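Local atomic coordinates of arsenical resistance operon trans-acting repressor (Bacteroides vulgatus, PDB entry 3KTB), a protein that probably binds DNA as the trans-acting repressor of an arsenical resistance operon, a member of the ArsD family with a thioredoxin-like fold. Residues Ile7-Asp11 / Val57-Asn61; Asp74-Thr79 / Ser88-Pro92. Numbering follows the deposited sequence.

Contact 1 of 2, residues Ile7-Asp11 / Val57-Asn61; sequences IEIFD and VYVSN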
loop_
_atom_site.group_PDB
_atom_site.type_symbol
_atom_site.label_atom_id
_atom_site.label_comp_id
_atom_site.label_asym_id
_atom_site.label_seq_id
_atom_site.Cartn_x
_atom_site.Cartn_y
_atom_site.Cartn_z
ATOM N N ILE A 7 8.302 9.975 -26.772
ATOM C CA ILE A 7 7.559 9.068 -27.634
ATOM C C ILE A 7 7.503 7.694 -26.988
ATOM O O ILE A 7 8.533 7.140 -26.585
ATOM C CB ILE A 7 8.188 8.949 -29.029
ATOM C CG1 ILE A 7 8.455 10.344 -29.622
ATOM C CG2 ILE A 7 7.272 8.141 -29.943
ATOM C CD1 ILE A 7 9.490 10.355 -30.714
ATOM N N GLU A 8 6.289 7.165 -26.884
ATOM C CA GLU A 8 6.042 5.840 -26.334
ATOM C C GLU A 8 5.098 5.115 -27.287
ATOM O O GLU A 8 4.055 5.646 -27.650
ATOM C CB GLU A 8 5.382 5.957 -24.964
ATOM C CG GLU A 8 5.564 4.744 -24.084
ATOM C CD GLU A 8 4.853 4.913 -22.750
ATOM O OE1 GLU A 8 4.680 3.900 -22.035
ATOM O OE2 GLU A 8 4.458 6.059 -22.422
ATOM N N ILE A 9 5.472 3.909 -27.693
ATOM C CA ILE A 9 4.729 3.178 -28.707
ATOM C C ILE A 9 4.136 1.895 -28.116
ATOM O O ILE A 9 4.852 1.084 -27.511
ATOM C CB ILE A 9 5.641 2.811 -29.902
ATOM C CG1 ILE A 9 6.017 4.064 -30.694
ATOM C CG2 ILE A 9 4.958 1.793 -30.801
ATOM C CD1 ILE A 9 7.105 3.834 -31.721
ATOM N N PHE A 10 2.832 1.717 -28.298
ATOM C CA PHE A 10 2.137 0.516 -27.826
ATOM C C PHE A 10 1.867 -0.410 -28.995
ATOM O O PHE A 10 0.978 -0.155 -29.804
ATOM C CB PHE A 10 0.853 0.913 -27.093
ATOM C CG PHE A 10 1.120 1.679 -25.834
ATOM C CD1 PHE A 10 0.918 1.094 -24.590
ATOM C CD2 PHE A 10 1.650 2.963 -25.895
ATOM C CE1 PHE A 10 1.207 1.782 -23.426
ATOM C CE2 PHE A 10 1.936 3.661 -24.739
ATOM C CZ PHE A 10 1.714 3.069 -23.498
ATOM N N ASP A 11 2.670 -1.459 -29.121
ATOM C CA ASP A 11 2.483 -2.384 -30.228
ATOM C C ASP A 11 1.226 -3.232 -30.029
ATOM O O ASP A 11 0.697 -3.311 -28.917
ATOM C CB ASP A 11 3.692 -3.296 -30.361
ATOM C CG ASP A 11 4.970 -2.530 -30.718
ATOM O OD1 ASP A 11 5.005 -1.865 -31.771
ATOM O OD2 ASP A 11 5.935 -2.599 -29.929
ATOM N N VAL A 57 0.140 -2.757 -18.757
ATOM C CA VAL A 57 0.420 -1.375 -19.117
ATOM C C VAL A 57 -0.682 -0.794 -20.015
ATOM O O VAL A 57 -0.912 0.412 -20.005
ATOM C CB VAL A 57 1.813 -1.218 -19.774
ATOM C CG1 VAL A 57 1.793 -1.721 -21.205
ATOM C CG2 VAL A 57 2.259 0.236 -19.721
ATOM N N TYR A 58 -1.363 -1.654 -20.774
ATOM C CA TYR A 58 -2.452 -1.225 -21.655
ATOM C C TYR A 58 -3.693 -0.892 -20.836
ATOM O O TYR A 58 -4.644 -0.269 -21.331
ATOM C CB TYR A 58 -2.767 -2.302 -22.705
ATOM C CG TYR A 58 -1.666 -2.467 -23.745
ATOM C CD1 TYR A 58 -1.858 -2.069 -25.069
ATOM C CD2 TYR A 58 -0.433 -2.991 -23.391
ATOM C CE1 TYR A 58 -0.860 -2.202 -26.013
ATOM C CE2 TYR A 58 0.588 -3.133 -24.332
ATOM C CZ TYR A 58 0.368 -2.737 -25.639
ATOM O OH TYR A 58 1.379 -2.881 -26.561
ATOM N N VAL A 59 -3.674 -1.307 -19.573
ATOM C CA VAL A 59 -4.720 -0.932 -18.624
ATOM C C VAL A 59 -4.300 0.295 -17.810
ATOM O O VAL A 59 -4.958 1.332 -17.858
ATOM C CB VAL A 59 -5.060 -2.092 -17.659
ATOM C CG1 VAL A 59 -6.067 -1.633 -16.625
ATOM C CG2 VAL A 59 -5.584 -3.295 -18.428
ATOM N N SER A 60 -3.188 0.162 -17.083
ATOM C CA SER A 60 -2.694 1.198 -16.173
ATOM C C SER A 60 -2.566 2.564 -16.834
ATOM O O SER A 60 -2.774 3.600 -16.191
ATOM C CB SER A 60 -1.350 0.788 -15.560
ATOM O OG SER A 60 -0.342 0.650 -16.551
ATOM N N ASN A 61 -2.217 2.565 -18.116
ATOM C CA ASN A 61 -2.152 3.802 -18.879
ATOM C C ASN A 61 -3.552 4.205 -19.326
ATOM O O ASN A 61 -4.126 3.602 -20.244
ATOM C CB ASN A 61 -1.209 3.655 -20.070
ATOM C CG ASN A 61 -0.758 4.992 -20.627
ATOM O OD1 ASN A 61 -1.546 5.718 -21.238
ATOM N ND2 ASN A 61 0.519 5.321 -20.425
#
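The strand 7-11 and the short helix 57-60 stay well apart as backbones, the closest CA pair, F10 and Y58, being 7.9 Å from each other; side chains bridge the gap in this thioredoxin-like fold, where helical segments pack on a mixed sheet. Within the turn, N61 N donates to V57 O at 3.1 Å, and N61 is then the N-cap of helix 62-69. F10 points toward the helix and forms a T-shaped pair with Y58: centroids 5.4 Å apart, planes at 88°, the F10 edge meeting the Y58 face. V57 CG2 lies 4.2 Å from F10 CE1, and N61 ND2 4.0 Å from F10 CZ, while V64 of helix 62-69 touches both rings. E8 is peripheral (OE2 to N61 ND2, 4.5 Å); its OE1 is hydrogen-bonded to H49. D11 OD2 forms a salt bridge with R48 and OD1 a hydrogen bond with the Y91 hydroxyl. Its backbone is engaged too: Y58 reaches past the F10 ring, and its OH donates a very short hydrogen bond of 2.5 Å to D11 O.

Contact 2 of 2, residues Asp74-Thr79 / Ser88-Pro92; sequences DALPIT and SQTYP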
loop_
_atom_site.group_PDB
_atom_site.type_symbol
_atom_site.label_atom_id
_atom_site.label_comp_id
_atom_site.label_asym_id
_atom_site.label_seq_id
_atom_site.Cartn_x
_atom_site.Cartn_y
_atom_site.Cartn_z
ATOM N N ASP A 74 -7.889 -3.160 -32.774
ATOM C CA ASP A 74 -7.446 -3.017 -34.156
ATOM C C ASP A 74 -6.875 -1.624 -34.366
ATOM O O ASP A 74 -6.422 -1.285 -35.462
ATOM C CB ASP A 74 -8.588 -3.295 -35.132
ATOM C CG ASP A 74 -8.471 -4.666 -35.782
ATOM O OD1 ASP A 74 -7.324 -5.137 -35.976
ATOM O OD2 ASP A 74 -9.526 -5.267 -36.097
ATOM N N ALA A 75 -6.904 -0.832 -33.293
ATOM C CA ALA A 75 -6.325 0.514 -33.264
ATOM C C ALA A 75 -4.824 0.512 -32.917
ATOM O O ALA A 75 -4.154 1.534 -33.063
ATOM C CB ALA A 75 -7.096 1.414 -32.283
ATOM N N LEU A 76 -4.317 -0.624 -32.438
ATOM C CA LEU A 76 -2.893 -0.787 -32.178
ATOM C C LEU A 76 -2.180 -0.926 -33.522
ATOM O O LEU A 76 -2.706 -1.592 -34.425
ATOM C CB LEU A 76 -2.659 -2.002 -31.277
ATOM C CG LEU A 76 -3.182 -1.898 -29.831
ATOM C CD1 LEU A 76 -2.889 -3.175 -29.068
ATOM C CD2 LEU A 76 -2.598 -0.719 -29.084
ATOM N N PRO A 77 -0.981 -0.303 -33.664
ATOM C CA PRO A 77 -0.209 0.347 -32.597
ATOM C C PRO A 77 -0.648 1.765 -32.301
ATOM O O PRO A 77 -1.011 2.501 -33.206
ATOM C CB PRO A 77 1.203 0.405 -33.189
ATOM C CG PRO A 77 0.969 0.648 -34.632
ATOM C CD PRO A 77 -0.312 -0.146 -34.971
ATOM N N ILE A 78 -0.577 2.149 -31.033
ATOM C CA ILE A 78 -0.842 3.510 -30.629
ATOM C C ILE A 78 0.482 4.143 -30.239
ATOM O O ILE A 78 1.251 3.551 -29.478
ATOM C CB ILE A 78 -1.753 3.543 -29.390
ATOM C CG1 ILE A 78 -3.149 2.996 -29.708
ATOM C CG2 ILE A 78 -1.845 4.945 -28.831
ATOM C CD1 ILE A 78 -4.022 2.831 -28.476
ATOM N N THR A 79 0.741 5.344 -30.746
ATOM C CA THR A 79 1.926 6.102 -30.366
ATOM C C THR A 79 1.544 7.329 -29.562
ATOM O O THR A 79 0.748 8.138 -30.009
ATOM C CB THR A 79 2.673 6.567 -31.585
ATOM O OG1 THR A 79 3.011 5.422 -32.367
ATOM C CG2 THR A 79 3.953 7.283 -31.176
ATOM N N SER A 88 -2.425 6.199 -34.665
ATOM C CA SER A 88 -2.967 4.862 -34.426
ATOM C C SER A 88 -3.126 4.087 -35.725
ATOM O O SER A 88 -3.005 4.656 -36.818
ATOM C CB SER A 88 -4.287 4.910 -33.656
ATOM O OG SER A 88 -5.241 5.668 -34.369
ATOM N N GLN A 89 -3.386 2.784 -35.566
ATOM C CA GLN A 89 -3.473 1.791 -36.643
ATOM C C GLN A 89 -2.139 1.530 -37.351
ATOM O O GLN A 89 -1.861 0.401 -37.754
ATOM C CB GLN A 89 -4.596 2.124 -37.648
ATOM C CG GLN A 89 -4.250 3.193 -38.691
ATOM C CD GLN A 89 -5.452 3.630 -39.526
ATOM O OE1 GLN A 89 -5.307 4.391 -40.486
ATOM N NE2 GLN A 89 -6.643 3.151 -39.160
ATOM N N THR A 90 -1.323 2.580 -37.479
ATOM C CA THR A 90 -0.064 2.536 -38.221
ATOM C C THR A 90 1.086 3.124 -37.398
ATOM O O THR A 90 0.862 3.914 -36.467
ATOM C CB THR A 90 -0.161 3.341 -39.539
ATOM O OG1 THR A 90 -0.421 4.715 -39.235
ATOM C CG2 THR A 90 -1.277 2.805 -40.438
ATOM N N TYR A 91 2.316 2.755 -37.747
ATOM C CA TYR A 91 3.483 3.315 -37.062
ATOM C C TYR A 91 3.789 4.693 -37.601
ATOM O O TYR A 91 3.667 4.915 -38.803
ATOM C CB TYR A 91 4.711 2.407 -37.213
ATOM C CG TYR A 91 4.539 1.132 -36.433
ATOM C CD1 TYR A 91 4.717 1.129 -35.055
ATOM C CD2 TYR A 91 4.158 -0.052 -37.053
ATOM C CE1 TYR A 91 4.547 -0.015 -34.314
ATOM C CE2 TYR A 91 3.969 -1.207 -36.310
ATOM C CZ TYR A 91 4.169 -1.174 -34.935
ATOM O OH TYR A 91 4.001 -2.286 -34.153
ATOM N N PRO A 92 4.204 5.614 -36.714
ATOM C CA PRO A 92 4.578 6.970 -37.112
ATOM C C PRO A 92 5.550 6.948 -38.276
ATOM O O PRO A 92 6.465 6.137 -38.308
ATOM C CB PRO A 92 5.294 7.512 -35.868
ATOM C CG PRO A 92 4.679 6.779 -34.750
ATOM C CD PRO A 92 4.447 5.386 -35.278
HETATM O O HOH W 1 1.045 4.507 -33.803
#
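P77 has by far the largest area buried here, 97 Å², followed by Q89 with 55 Å² and S88 with 47 Å². The peptide bond before P77 is cis, and the CA-to-CB bond of P77 points toward segment 88-92. There P77 CG stands 3.6 Å from the centroid of the Y91 ring, only 10° off the ring normal, a CH-pi contact over the face; P77 CB is also 3.6 Å from Y91 CE1. The far end of Y91 is held by its hydroxyl, hydrogen-bonded to D11 of strand 7-11.

Q89 stays exposed, its CA-to-CB bond pointing away, and its closest contacts are made by backbone atoms. Q89 N donates to A75 O at 2.9 Å with an N-H...O angle of 165°, and Q89 O lies 3.2 Å from P77 CD. The positive phi of Q89, 67°, marks a sharp bend of the chain, which carries Y91 on to the proline. S88 comes just before this bend: its CA makes a CA-H...O contact of 3.3 Å with P77 O (154° at the hydrogen), and its CB is 3.4 Å from A75 O.

Beyond the proline, water 1 lies between the segments, within hydrogen-bonding distance of P77 O (2.9 Å), T90 O (2.7 Å) and T79 OG1 (2.6 Å). T79 OG1 also approaches P92 CG at 3.2 Å. A cis-proline immediately before the strand 78-81 is a hallmark of the thioredoxin fold; here the segment following the hairpin 78-81/84-87 folds back over it.

In the fold
Contact 1 closes before contact 2 opens along the chain, and their centres lie 11 Å apart. They share one sheet, ordered 47-50, 7-11, 78-81, 84-87, in which 7-11 and 78-81 are antiparallel neighbours. F10 N lies 2.7 Å from I78 O, a probable hydrogen bond of that pairing, and D11 OD1 lies 2.6 Å from Y91 OH, another probable one. F10 O also packs 3.4 Å from P77 CB. The end of strand 7-11 is therefore common ground: contact 1 joins it to helix 57-60, whereas contact 2 brings the cis-proline and the segment leading to helix 94-101 beside it, all four segments belonging to the ArsD family region.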